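Local coordinates for protein rRNA N-glycosidase (Bougainvillea spectabilis, PDB 3CTK) that is a single-chain member of the plant ribosome-inactivating proteins, a toxin family whose fold packs a mixed beta sheet against a cluster of helices, at residues E24-T29 / M241-F246; K58-A63 / A153-I158; Y74-D79 / R83-D88; S202-K207 / P217-I222; W229-N232 / Q236-P239. All coordinates share one frame; numbering follows the deposited sequence. Where two conformers were deposited one is given.

Interaction 1. Residues E24-T29 / M241-F246; sequences ELAKGT and MGILKF
Ile-243 lays the CD1 methyl of its longer branch against the last turn of helix 14-25, where it meets Leu-25 CB at 3.5 Å and the Leu-25 carbonyl carbon at 3.6 Å. The same methyl lies 3.7 Å from Ala-26 N and 4.3 Å from Ala-26 CB, so one carbon carries the contact, resting on the backbone at the end of the helix as well as on side-chain carbon. Its reach comes from an extended branch: CG1 stands opposite the backbone N (chi1 -179°) and CD1 continues the same line. Leu-25 offers the base of its side chain here, its CG turned to the side of its own backbone N. Ala-26 suits the place because its single methyl adds little bulk where the chain leaves the helix. It is the centre of an inverse gamma turn, which bends the chain away after the helix, with a weak Lys-27 N to Leu-25 O bond of 2.8 Å across it. Around the contact, polar bonds and apolar packing both hold segment 241-246: Ile-243 O accepts from Trp-198 NE1, Lys-245 N is bonded to Ser-202 OG, and Met-241 packs on Ile-201. This is plain structural packing that brings the C-terminal tail against the end of an N-terminal helix. No hydrogen bond crosses between 24-29 and 241-246, so the direct attraction between them is dispersion and the burial of aliphatic carbon, which sets closeness but little direction.

Interaction 2. Residues K58-A63 / A153-I158; sequences KTVKVA and AKFFLI
Phe-155 points its ring from helix 149-168 at strand 59-65, and its CZ atom meets two valines of that strand, Val-60 and Val-62. This is helix-on-sheet packing: the long helix lies over one face of the mixed sheet of the ribosome-inactivating fold, and alternate strand residues turn toward it. Val-60 and the phenylalanine approach from opposite directions; in the conformer described, one of two, CG1 of Val-60 comes obliquely to the ring, a detail less certain than the rest. Val-62 slides past the phenylalanine, bringing CG2 to the ring edge, near its plane. The ring reaches this far because CG of Phe-155 lies opposite its backbone N (chi1 164°), which carries the side chain outward across a gap of 10.8 Å between Phe-155 CA and Val-60 CA. A large flat ring suits a helix position that must span such a distance, whereas beta-branched valine favours the extended backbone and offers a compact pair of methyls. All three residues are buried, and no hydrogen bond joins the two segments. The pocket is completed by Tyr-74 of the next strand, whose ring meets Phe-155 edge-to-face, and by Ile-139 and Ile-142 of helix 132-142. Val-62 presents the methyl opposite its carbonyl carbon, and this CG2 of Val-62 stops 4.1 Å from Phe-155 CZ.

Interaction 3. Residues Y74-D79 / R83-D88; sequences YQDKWD and RAVFLD
Arg-83, the residue most deeply covered here, grips Asp-76 across the two strands with a side-on salt bridge. Arg-83 NE gives a nearly straight bond to OD1 of Asp-76 (3.0 Å), and Arg-83 NH2 gives another to Asp-76 OD2 (2.7 Å), each oxygen using its syn lone pair. Carboxylate and guanidinium lie almost in one plane, 6° apart, which two matched bonds hold flat. This pairing of charges should favour the ionised forms of both groups in their buried setting. The arginine chain runs out from the strand and then bends at chi3 (57°), turning the edge of its head to the acid. Over one guanidinium face sits Trp-78 CB, 3.8 Å from Arg-83 CZ. The far side of the head is used as well, since NH1 donates to Lys-145 O.

Tyr-74 and Val-85 are the next most covered, side by side and pointing the same way. The tyrosine ring lays a face against the valine, a CH-pi contact with Val-85 CB 3.8 Å from the ring centroid, and both valine methyls lie over the same face, near its hydroxyl end. Beneath these side chains, Tyr-74 pairs with Val-85 and Asp-76 with Arg-83 as hydrogen-bonded pairs, with Gln-75 and Ala-84 as the non-hydrogen-bonded pair between them. The alternation is that of antiparallel strands, each pair sharing a face; with only a short turn between them, strands 70-78 and 81-88 form a beta hairpin.

Interaction 4. Residues S202-K207 / P217-I222; sequences SDAIHK and PALQLI
Ala-204 presses its CB methyl into the branched end of Leu-219, lying 3.8 Å from CD2 of that leucine and 3.9 Å from both Leu-219 CG and Leu-219 CD1. The methyl thus rests against the fork of CG, CD1 and CD2, and alanine suits a helix face that must let the strand come close: Ala-204 CA and Leu-219 CA are 7.5 Å apart. Leucine in turn supplies a forked end broad enough to give the methyl three carbons to rest on. A turn further along the helix, Lys-207 stretches out fully, its chain extended from a CG opposite the backbone N (chi1 -177°), and crosses Pro-217 at about a right angle. Its NZ comes 3.4 Å from Pro-217 CD, but the polar partner of this ammonium is Asn-216 O, to which it is hydrogen-bonded just before the proline.

Further out, Leu-219 is fixed by its strand: backbone bonds to Val-231 tie it into the two-stranded antiparallel sheet formed with 228-233. The helix is steadied from its other side, where Ser-202 OG bonds Trp-198 O and Ile-205 packs on Leu-244. The contact therefore lays helix 198-208 beside the small C-terminal sheet. No hydrogen bond joins the two segments: the buried aliphatic part at Leu-219 depends on close fit, while the lysine's directed bond goes to Asn-216 O, next to the proline it passes.

Interaction 5. Residues W229-N232 / Q236-P239; sequences WVVN and QISP
Ile-237 supplies the apolar half of the contact, meeting both Trp-229 and Val-231. Its CD1 comes 3.6 Å from Trp-229 CH2, approaching the indole obliquely, and the two side chains cross at about a right angle. Its other branch serves the valine, with Ile-237 CG2 3.9 Å from Val-231 CG1. The division of labour follows from the isoleucine torsions: CG1 lies opposite the backbone N (chi1 -178°) while chi2 of 69° turns CD1 toward the tryptophan. A beta-branched residue suits the site because its two arms can touch two neighbours. Within the strand, Val-231 CG2 sits over the centre of one face of the Trp-229 ring, 3.6 Å above its plane, so the indole is packed by its own strand too.

These residues join strand 228-233, the second strand of the antiparallel hairpin made with 214-222, to the short, weakly bonded helix 234-237 that follows it directly, a tight strand-to-helix connection near the C terminus.

Polar groups also approach: Gln-236 O lies at the edge of the indole, near its plane, 3.4 Å from Trp-229 CZ2. The Gln-236 side chain, extended beyond CG, slides past Val-231 in the opposite direction to reach the end of the strand, and its amide plane stands 33° from that of Asn-232. The indole also receives Lys-190 in a cation-pi contact.

Overall arrangement
From the N terminus, helix 14-25 leads into the first half of interaction 1, whose partner lies near the C terminus; this longest loop encloses the other four contacts. Inside it, interaction 2 closes a loop between strand 59-65 and helix 149-168, and interaction 3, a hairpin, is nested within that loop; the two touch, because strands 59-65 and 70-78 are neighbours in the large sheet. Interactions 4 and 5 follow in series, sharing the small sheet of 214-222 and 228-233. They lie on the opposite side of the chain's centre from interactions 2 and 3. Interaction 1 touches interaction 4, linking the C-terminal tail to helix 198-208.

Interaction 1. Residues E24-T29 / M241-F246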
# COMPACT_ATOMS: atom_id res chain seq x y z
N GLU A 24 -11.32 6.30 3.52
CA GLU A 24 -11.92 4.98 3.68
C GLU A 24 -11.25 4.20 4.81
O GLU A 24 -11.88 3.37 5.47
CB GLU A 24 -11.80 4.18 2.39
CG GLU A 24 -12.59 4.75 1.23
CD GLU A 24 -14.09 4.67 1.44
OE1 GLU A 24 -14.82 5.43 0.77
OE2 GLU A 24 -14.53 3.84 2.27
N LEU A 25 -9.97 4.47 5.04
CA LEU A 25 -9.20 3.77 6.07
C LEU A 25 -9.30 4.40 7.46
O LEU A 25 -9.14 3.71 8.47
CB LEU A 25 -7.72 3.72 5.66
CG LEU A 25 -7.36 3.05 4.32
CD1 LEU A 25 -5.92 3.39 3.95
CD2 LEU A 25 -7.56 1.54 4.43
N ALA A 26 -9.57 5.70 7.51
CA ALA A 26 -9.66 6.42 8.79
C ALA A 26 -10.95 6.10 9.53
O ALA A 26 -11.89 6.90 9.53
CB ALA A 26 -9.54 7.92 8.55
N LYS A 27 -10.99 4.93 10.17
CA LYS A 27 -12.18 4.49 10.90
C LYS A 27 -11.99 4.46 12.41
O LYS A 27 -12.95 4.22 13.15
CB LYS A 27 -12.59 3.10 10.42
CG LYS A 27 -12.83 2.99 8.93
CD LYS A 27 -13.27 1.58 8.55
CE LYS A 27 -13.42 1.43 7.05
NZ LYS A 27 -14.37 2.43 6.48
N GLY A 28 -10.76 4.67 12.87
CA GLY A 28 -10.51 4.65 14.30
C GLY A 28 -10.53 6.03 14.93
O GLY A 28 -10.72 7.03 14.24
N THR A 29 -10.34 6.09 16.24
CA THR A 29 -10.32 7.37 16.94
C THR A 29 -8.99 8.06 16.66
O THR A 29 -7.93 7.48 16.85
CB THR A 29 -10.45 7.17 18.46
OG1 THR A 29 -11.69 6.51 18.75
CG2 THR A 29 -10.40 8.51 19.18
N MET A 241 3.34 11.67 8.14
CA MET A 241 2.30 10.66 8.34
C MET A 241 0.96 10.92 7.64
O MET A 241 0.44 12.03 7.66
CB MET A 241 2.03 10.47 9.83
CG MET A 241 3.25 10.11 10.65
SD MET A 241 4.18 8.71 9.98
CE MET A 241 3.04 7.34 10.26
N GLY A 242 0.42 9.86 7.04
CA GLY A 242 -0.86 9.94 6.36
C GLY A 242 -1.95 9.32 7.22
O GLY A 242 -3.04 9.89 7.39
N ILE A 243 -1.68 8.14 7.76
CA ILE A 243 -2.62 7.44 8.64
C ILE A 243 -1.82 6.46 9.49
O ILE A 243 -0.90 5.80 8.99
CB ILE A 243 -3.73 6.69 7.85
CG1 ILE A 243 -4.69 6.02 8.83
CG2 ILE A 243 -3.12 5.65 6.93
CD1 ILE A 243 -5.97 5.48 8.19
N LEU A 244 -2.17 6.38 10.77
CA LEU A 244 -1.48 5.49 11.71
C LEU A 244 -2.15 4.14 11.89
O LEU A 244 -3.35 3.99 11.65
CB LEU A 244 -1.37 6.15 13.09
CG LEU A 244 -0.76 7.55 13.20
CD1 LEU A 244 -0.69 7.95 14.66
CD2 LEU A 244 0.62 7.57 12.58
N LYS A 245 -1.37 3.17 12.34
CA LYS A 245 -1.89 1.84 12.60
C LYS A 245 -2.63 1.88 13.93
O LYS A 245 -2.30 2.69 14.81
CB LYS A 245 -0.75 0.82 12.68
CG LYS A 245 -1.21 -0.63 12.94
CD LYS A 245 -0.04 -1.60 13.02
CE LYS A 245 0.74 -1.46 14.32
NZ LYS A 245 -0.09 -1.83 15.51
N PHE A 246 -3.63 1.02 14.06
CA PHE A 246 -4.45 0.93 15.27
C PHE A 246 -3.61 0.71 16.52
O PHE A 246 -2.43 0.39 16.42
CB PHE A 246 -5.43 -0.24 15.15
CG PHE A 246 -4.76 -1.57 14.86
CD1 PHE A 246 -4.75 -2.09 13.57
CD2 PHE A 246 -4.13 -2.28 15.87
CE1 PHE A 246 -4.10 -3.31 13.29
CE2 PHE A 246 -3.47 -3.50 15.60
CZ PHE A 246 -3.46 -4.01 14.31

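Interaction 2. Residues K58-A63 / A153-I158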
# COMPACT_ATOMS: atom_id res chain seq x y z
N LYS A 58 -7.08 -1.60 -19.51
CA LYS A 58 -7.14 -2.83 -18.72
C LYS A 58 -7.24 -2.42 -17.25
O LYS A 58 -6.56 -1.50 -16.80
CB LYS A 58 -5.90 -3.69 -18.97
CG LYS A 58 -5.76 -4.11 -20.43
CD LYS A 58 -4.54 -4.97 -20.68
CE LYS A 58 -4.47 -5.38 -22.15
NZ LYS A 58 -3.30 -6.25 -22.44
N THR A 59 -8.11 -3.10 -16.51
CA THR A 59 -8.29 -2.78 -15.10
C THR A 59 -8.01 -3.95 -14.17
O THR A 59 -8.29 -5.10 -14.49
CB THR A 59 -9.75 -2.30 -14.82
OG1 THR A 59 -10.06 -1.16 -15.62
CG2 THR A 59 -9.91 -1.93 -13.35
N VAL A 60 -7.44 -3.63 -13.02
CA VAL A 60 -7.17 -4.62 -12.00
C VAL A 60 -7.78 -4.06 -10.72
O VAL A 60 -7.53 -2.91 -10.37
CB VAL A 60 -5.65 -4.82 -11.79
CG1 VAL A 60 -5.40 -5.78 -10.63
CG2 VAL A 60 -5.01 -5.36 -13.06
N LYS A 61 -8.62 -4.85 -10.06
CA LYS A 61 -9.26 -4.42 -8.82
C LYS A 61 -8.45 -4.97 -7.65
O LYS A 61 -8.49 -6.17 -7.38
CB LYS A 61 -10.69 -4.97 -8.73
CG LYS A 61 -11.67 -4.44 -9.78
CD LYS A 61 -12.99 -5.20 -9.66
CE LYS A 61 -14.19 -4.32 -9.99
NZ LYS A 61 -14.28 -3.99 -11.44
N VAL A 62 -7.73 -4.10 -6.97
CA VAL A 62 -6.88 -4.50 -5.85
C VAL A 62 -7.61 -4.39 -4.51
O VAL A 62 -8.18 -3.35 -4.18
CB VAL A 62 -5.61 -3.63 -5.81
CG1 VAL A 62 -4.66 -4.12 -4.72
CG2 VAL A 62 -4.93 -3.67 -7.18
N ALA A 63 -7.57 -5.47 -3.73
CA ALA A 63 -8.24 -5.49 -2.43
C ALA A 63 -7.27 -5.16 -1.30
O ALA A 63 -6.19 -5.74 -1.21
CB ALA A 63 -8.86 -6.86 -2.19
N ALA A 153 4.80 -10.81 -8.67
CA ALA A 153 5.46 -10.27 -7.49
C ALA A 153 5.92 -8.84 -7.78
O ALA A 153 5.86 -7.98 -6.90
CB ALA A 153 6.66 -11.15 -7.10
N LYS A 154 6.37 -8.59 -9.00
CA LYS A 154 6.82 -7.25 -9.37
C LYS A 154 5.65 -6.27 -9.31
O LYS A 154 5.79 -5.15 -8.83
CB LYS A 154 7.42 -7.25 -10.78
CG LYS A 154 8.77 -7.96 -10.86
CD LYS A 154 9.31 -8.01 -12.29
CE LYS A 154 9.65 -6.63 -12.82
NZ LYS A 154 8.46 -5.74 -12.93
N PHE A 155 4.49 -6.71 -9.79
CA PHE A 155 3.30 -5.87 -9.75
C PHE A 155 2.96 -5.51 -8.30
O PHE A 155 2.72 -4.35 -7.98
CB PHE A 155 2.11 -6.61 -10.38
CG PHE A 155 0.78 -6.00 -10.05
CD1 PHE A 155 0.42 -4.75 -10.53
CD2 PHE A 155 -0.11 -6.67 -9.21
CE1 PHE A 155 -0.79 -4.17 -10.19
CE2 PHE A 155 -1.33 -6.10 -8.86
CZ PHE A 155 -1.67 -4.85 -9.34
N PHE A 156 2.95 -6.51 -7.42
CA PHE A 156 2.64 -6.26 -6.02
C PHE A 156 3.62 -5.26 -5.40
O PHE A 156 3.21 -4.35 -4.69
CB PHE A 156 2.63 -7.56 -5.21
CG PHE A 156 1.34 -8.33 -5.30
CD1 PHE A 156 1.31 -9.62 -5.82
CD2 PHE A 156 0.15 -7.75 -4.87
CE1 PHE A 156 0.11 -10.33 -5.91
CE2 PHE A 156 -1.06 -8.45 -4.95
CZ PHE A 156 -1.07 -9.74 -5.47
N LEU A 157 4.91 -5.44 -5.66
CA LEU A 157 5.91 -4.53 -5.10
C LEU A 157 5.64 -3.09 -5.51
O LEU A 157 5.75 -2.17 -4.69
CB LEU A 157 7.32 -4.95 -5.54
CG LEU A 157 7.85 -6.22 -4.87
CD1 LEU A 157 9.15 -6.67 -5.53
CD2 LEU A 157 8.06 -5.95 -3.39
N ILE A 158 5.29 -2.89 -6.78
CA ILE A 158 5.03 -1.54 -7.27
C ILE A 158 3.73 -0.96 -6.71
O ILE A 158 3.72 0.15 -6.17
CB ILE A 158 4.99 -1.52 -8.82
CG1 ILE A 158 6.36 -1.95 -9.36
CG2 ILE A 158 4.63 -0.12 -9.32
CD1 ILE A 158 6.41 -2.13 -10.87

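Interaction 3. Residues Y74-D79 / R83-D88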
# COMPACT_ATOMS: atom_id res chain seq x y z
N TYR A 74 -5.97 -9.37 -5.91
CA TYR A 74 -6.59 -8.54 -6.93
C TYR A 74 -7.42 -9.38 -7.88
O TYR A 74 -7.34 -10.61 -7.87
CB TYR A 74 -5.53 -7.78 -7.74
CG TYR A 74 -4.58 -8.68 -8.50
CD1 TYR A 74 -3.42 -9.16 -7.91
CD2 TYR A 74 -4.86 -9.07 -9.82
CE1 TYR A 74 -2.55 -10.01 -8.60
CE2 TYR A 74 -4.01 -9.93 -10.52
CZ TYR A 74 -2.85 -10.39 -9.90
OH TYR A 74 -2.01 -11.25 -10.58
N GLN A 75 -8.22 -8.71 -8.69
CA GLN A 75 -9.04 -9.39 -9.68
C GLN A 75 -8.70 -8.81 -11.04
O GLN A 75 -8.70 -7.59 -11.22
CB GLN A 75 -10.52 -9.19 -9.38
CG GLN A 75 -11.45 -9.87 -10.38
CD GLN A 75 -12.91 -9.52 -10.15
OE1 GLN A 75 -13.56 -10.06 -9.26
NE2 GLN A 75 -13.42 -8.59 -10.95
N ASP A 76 -8.37 -9.68 -11.99
CA ASP A 76 -8.06 -9.23 -13.34
C ASP A 76 -8.92 -10.07 -14.27
O ASP A 76 -10.02 -10.47 -13.90
CB ASP A 76 -6.55 -9.38 -13.64
CG ASP A 76 -6.12 -10.82 -13.84
OD1 ASP A 76 -6.69 -11.74 -13.22
OD2 ASP A 76 -5.16 -11.03 -14.62
N LYS A 77 -8.44 -10.32 -15.49
CA LYS A 77 -9.22 -11.12 -16.42
C LYS A 77 -8.41 -12.24 -17.04
O LYS A 77 -7.19 -12.16 -17.15
CB LYS A 77 -9.78 -10.24 -17.54
CG LYS A 77 -10.44 -8.96 -17.07
CD LYS A 77 -11.84 -8.81 -17.62
CE LYS A 77 -12.89 -9.03 -16.55
NZ LYS A 77 -14.28 -8.87 -17.06
N TRP A 78 -9.10 -13.31 -17.41
CA TRP A 78 -8.48 -14.45 -18.08
C TRP A 78 -9.53 -15.12 -18.95
O TRP A 78 -10.57 -15.54 -18.45
CB TRP A 78 -7.90 -15.47 -17.10
CG TRP A 78 -7.53 -16.75 -17.82
CD1 TRP A 78 -8.28 -17.89 -17.90
CD2 TRP A 78 -6.39 -16.97 -18.66
NE1 TRP A 78 -7.68 -18.80 -18.73
CE2 TRP A 78 -6.52 -18.27 -19.21
CE3 TRP A 78 -5.26 -16.20 -18.99
CZ2 TRP A 78 -5.57 -18.81 -20.09
CZ3 TRP A 78 -4.32 -16.74 -19.87
CH2 TRP A 78 -4.48 -18.03 -20.41
N ASP A 79 -9.24 -15.21 -20.24
CA ASP A 79 -10.16 -15.84 -21.18
C ASP A 79 -11.53 -15.16 -21.18
O ASP A 79 -12.56 -15.83 -21.29
CB ASP A 79 -10.30 -17.33 -20.85
CG ASP A 79 -11.06 -18.09 -21.92
OD1 ASP A 79 -10.67 -17.99 -23.10
OD2 ASP A 79 -12.03 -18.79 -21.57
N ARG A 83 -10.83 -13.25 -12.81
CA ARG A 83 -9.89 -14.16 -12.17
C ARG A 83 -9.44 -13.51 -10.87
O ARG A 83 -9.02 -12.35 -10.87
CB ARG A 83 -8.66 -14.42 -13.05
CG ARG A 83 -7.56 -15.20 -12.32
CD ARG A 83 -6.43 -15.62 -13.25
NE ARG A 83 -5.83 -14.49 -13.94
CZ ARG A 83 -4.90 -14.60 -14.89
NH1 ARG A 83 -4.47 -15.80 -15.26
NH2 ARG A 83 -4.40 -13.51 -15.47
N ALA A 84 -9.55 -14.25 -9.77
CA ALA A 84 -9.14 -13.75 -8.46
C ALA A 84 -7.77 -14.31 -8.14
O ALA A 84 -7.54 -15.51 -8.24
CB ALA A 84 -10.14 -14.18 -7.39
N VAL A 85 -6.85 -13.43 -7.77
CA VAL A 85 -5.50 -13.84 -7.44
C VAL A 85 -5.21 -13.39 -6.01
O VAL A 85 -5.28 -12.20 -5.70
CB VAL A 85 -4.48 -13.20 -8.41
CG1 VAL A 85 -3.06 -13.64 -8.07
CG2 VAL A 85 -4.84 -13.57 -9.84
N PHE A 86 -4.88 -14.34 -5.15
CA PHE A 86 -4.60 -14.03 -3.75
C PHE A 86 -3.18 -14.36 -3.33
O PHE A 86 -2.59 -15.34 -3.79
CB PHE A 86 -5.54 -14.80 -2.82
CG PHE A 86 -6.98 -14.43 -2.96
CD1 PHE A 86 -7.86 -15.26 -3.67
CD2 PHE A 86 -7.49 -13.28 -2.36
CE1 PHE A 86 -9.21 -14.94 -3.77
CE2 PHE A 86 -8.84 -12.95 -2.45
CZ PHE A 86 -9.70 -13.79 -3.16
N LEU A 87 -2.63 -13.54 -2.44
CA LEU A 87 -1.31 -13.79 -1.90
C LEU A 87 -1.52 -14.91 -0.89
O LEU A 87 -2.64 -15.13 -0.43
CB LEU A 87 -0.79 -12.53 -1.19
CG LEU A 87 -0.31 -11.40 -2.10
CD1 LEU A 87 -0.29 -10.08 -1.34
CD2 LEU A 87 1.08 -11.76 -2.62
N ASP A 88 -0.45 -15.63 -0.55
CA ASP A 88 -0.57 -16.71 0.42
C ASP A 88 -0.64 -16.09 1.82
O ASP A 88 -0.21 -14.96 2.03
CB ASP A 88 0.63 -17.65 0.30
CG ASP A 88 0.49 -18.91 1.15
OD1 ASP A 88 -0.65 -19.40 1.33
OD2 ASP A 88 1.52 -19.42 1.63

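Interaction 4. Residues S202-K207 / P217-I222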
# COMPACT_ATOMS: atom_id res chain seq x y z
N SER A 202 3.76 4.19 14.53
CA SER A 202 2.39 4.37 14.99
C SER A 202 2.25 4.13 16.50
O SER A 202 1.58 4.89 17.20
CB SER A 202 1.44 3.44 14.23
OG SER A 202 1.42 3.77 12.84
N ASP A 203 2.90 3.09 17.00
CA ASP A 203 2.84 2.79 18.43
C ASP A 203 3.51 3.90 19.24
O ASP A 203 3.05 4.25 20.32
CB ASP A 203 3.51 1.45 18.74
CG ASP A 203 2.73 0.26 18.21
OD1 ASP A 203 1.49 0.34 18.14
OD2 ASP A 203 3.37 -0.76 17.87
N ALA A 204 4.59 4.46 18.70
CA ALA A 204 5.32 5.53 19.38
C ALA A 204 4.44 6.77 19.52
O ALA A 204 4.43 7.43 20.56
CB ALA A 204 6.58 5.88 18.60
N ILE A 205 3.71 7.10 18.46
CA ILE A 205 2.84 8.27 18.49
C ILE A 205 1.69 8.02 19.47
O ILE A 205 1.31 8.92 20.21
CB ILE A 205 2.32 8.61 17.08
CG1 ILE A 205 3.52 9.02 16.20
CG2 ILE A 205 1.30 9.76 17.15
CD1 ILE A 205 3.18 9.30 14.74
N HIS A 206 1.16 6.80 19.48
CA HIS A 206 0.07 6.49 20.40
C HIS A 206 0.54 6.62 21.85
O HIS A 206 -0.18 7.12 22.71
CB HIS A 206 -0.43 5.06 20.18
CG HIS A 206 -1.49 4.95 19.14
ND1 HIS A 206 -1.29 4.33 17.92
CD2 HIS A 206 -2.78 5.37 19.14
CE1 HIS A 206 -2.41 4.37 17.22
NE2 HIS A 206 -3.33 5.00 17.93
N LYS A 207 1.76 6.16 22.12
CA LYS A 207 2.31 6.22 23.47
C LYS A 207 2.52 7.67 23.93
O LYS A 207 2.45 7.95 25.12
CB LYS A 207 3.64 5.46 23.53
CG LYS A 207 4.25 5.40 24.92
CD LYS A 207 5.59 4.68 24.91
CE LYS A 207 6.22 4.69 26.30
NZ LYS A 207 7.59 4.10 26.29
N PRO A 217 10.90 5.74 24.42
CA PRO A 217 12.20 5.85 23.76
C PRO A 217 12.05 6.48 22.38
O PRO A 217 10.98 6.42 21.78
CB PRO A 217 12.67 4.39 23.66
CG PRO A 217 12.00 3.74 24.83
CD PRO A 217 10.62 4.33 24.77
N ALA A 218 13.14 7.05 21.87
CA ALA A 218 13.12 7.71 20.57
C ALA A 218 13.07 6.73 19.40
O ALA A 218 13.53 5.59 19.49
CB ALA A 218 14.34 8.61 20.44
N LEU A 219 12.52 7.19 18.28
CA LEU A 219 12.45 6.38 17.07
C LEU A 219 13.78 6.56 16.34
O LEU A 219 14.22 7.68 16.12
CB LEU A 219 11.32 6.85 16.16
CG LEU A 219 9.89 6.57 16.64
CD1 LEU A 219 8.93 7.47 15.88
CD2 LEU A 219 9.55 5.10 16.42
N GLN A 220 14.41 5.45 15.97
CA GLN A 220 15.69 5.50 15.26
C GLN A 220 15.39 5.31 13.78
O GLN A 220 15.34 4.18 13.29
CB GLN A 220 16.60 4.38 15.77
CG GLN A 220 16.64 4.26 17.29
CD GLN A 220 17.23 5.48 17.97
OE1 GLN A 220 16.92 5.78 19.13
NE2 GLN A 220 18.10 6.18 17.26
N LEU A 221 15.19 6.42 13.08
CA LEU A 221 14.86 6.38 11.66
C LEU A 221 16.02 6.76 10.74
O LEU A 221 17.15 6.95 11.21
CB LEU A 221 13.64 7.28 11.40
CG LEU A 221 12.44 6.90 12.28
CD1 LEU A 221 11.26 7.84 12.01
CD2 LEU A 221 12.04 5.46 12.01
N ILE A 222 15.74 6.86 9.45
CA ILE A 222 16.76 7.18 8.45
C ILE A 222 16.33 8.30 7.50
O ILE A 222 15.18 8.34 7.05
CB ILE A 222 17.10 5.92 7.61
CG1 ILE A 222 17.58 4.81 8.55
CG2 ILE A 222 18.16 6.25 6.56
CD1 ILE A 222 17.72 3.45 7.89

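Interaction 5. Residues W229-N232 / Q236-P239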
# COMPACT_ATOMS: atom_id res chain seq x y z
N TRP A 229 18.39 9.49 11.67
CA TRP A 229 17.38 10.51 11.93
C TRP A 229 16.66 10.09 13.21
O TRP A 229 15.74 9.26 13.18
CB TRP A 229 16.40 10.60 10.76
CG TRP A 229 15.27 11.58 10.95
CD1 TRP A 229 15.33 12.80 11.58
CD2 TRP A 229 13.92 11.44 10.48
NE1 TRP A 229 14.11 13.42 11.53
CE2 TRP A 229 13.22 12.61 10.86
CE3 TRP A 229 13.23 10.44 9.78
CZ2 TRP A 229 11.87 12.81 10.56
CZ3 TRP A 229 11.89 10.64 9.48
CH2 TRP A 229 11.22 11.82 9.87
N VAL A 230 17.09 10.64 14.34
CA VAL A 230 16.50 10.32 15.64
C VAL A 230 15.31 11.22 15.96
O VAL A 230 15.45 12.44 16.07
CB VAL A 230 17.55 10.42 16.76
CG1 VAL A 230 16.91 10.14 18.11
CG2 VAL A 230 18.68 9.44 16.49
N VAL A 231 14.15 10.59 16.11
CA VAL A 231 12.92 11.31 16.38
C VAL A 231 12.44 11.16 17.82
O VAL A 231 12.15 10.05 18.27
CB VAL A 231 11.80 10.83 15.43
CG1 VAL A 231 10.47 11.47 15.79
CG2 VAL A 231 12.18 11.14 13.99
N ASN A 232 12.37 12.27 18.55
CA ASN A 232 11.91 12.24 19.93
C ASN A 232 10.76 13.23 20.16
O ASN A 232 10.40 13.54 21.29
CB ASN A 232 13.06 12.54 20.91
CG ASN A 232 13.78 13.84 20.59
OD1 ASN A 232 13.22 14.77 20.02
ND2 ASN A 232 15.05 13.91 20.99
N GLN A 236 8.22 16.26 14.74
CA GLN A 236 9.28 15.91 13.81
C GLN A 236 8.84 14.88 12.77
O GLN A 236 9.34 14.86 11.65
CB GLN A 236 10.49 15.36 14.58
CG GLN A 236 11.16 16.39 15.47
CD GLN A 236 12.12 15.77 16.47
OE1 GLN A 236 12.84 16.49 17.17
NE2 GLN A 236 12.14 14.45 16.54
N ILE A 237 7.89 14.03 13.15
CA ILE A 237 7.44 12.97 12.25
C ILE A 237 6.00 13.10 11.76
O ILE A 237 5.63 12.53 10.73
CB ILE A 237 7.67 11.59 12.94
CG1 ILE A 237 7.26 10.44 12.01
CG2 ILE A 237 6.91 11.53 14.25
CD1 ILE A 237 8.17 10.26 10.82
N SER A 238 5.18 13.86 12.48
CA SER A 238 3.78 14.03 12.10
C SER A 238 3.57 14.51 10.65
O SER A 238 2.64 14.07 9.98
CB SER A 238 3.07 14.97 13.08
OG SER A 238 3.68 16.24 13.12
N PRO A 239 4.43 15.42 10.16
CA PRO A 239 4.25 15.90 8.78
C PRO A 239 4.40 14.83 7.70
O PRO A 239 3.91 14.99 6.58
CB PRO A 239 5.32 16.99 8.65
CG PRO A 239 5.48 17.48 10.06
CD PRO A 239 5.48 16.19 10.85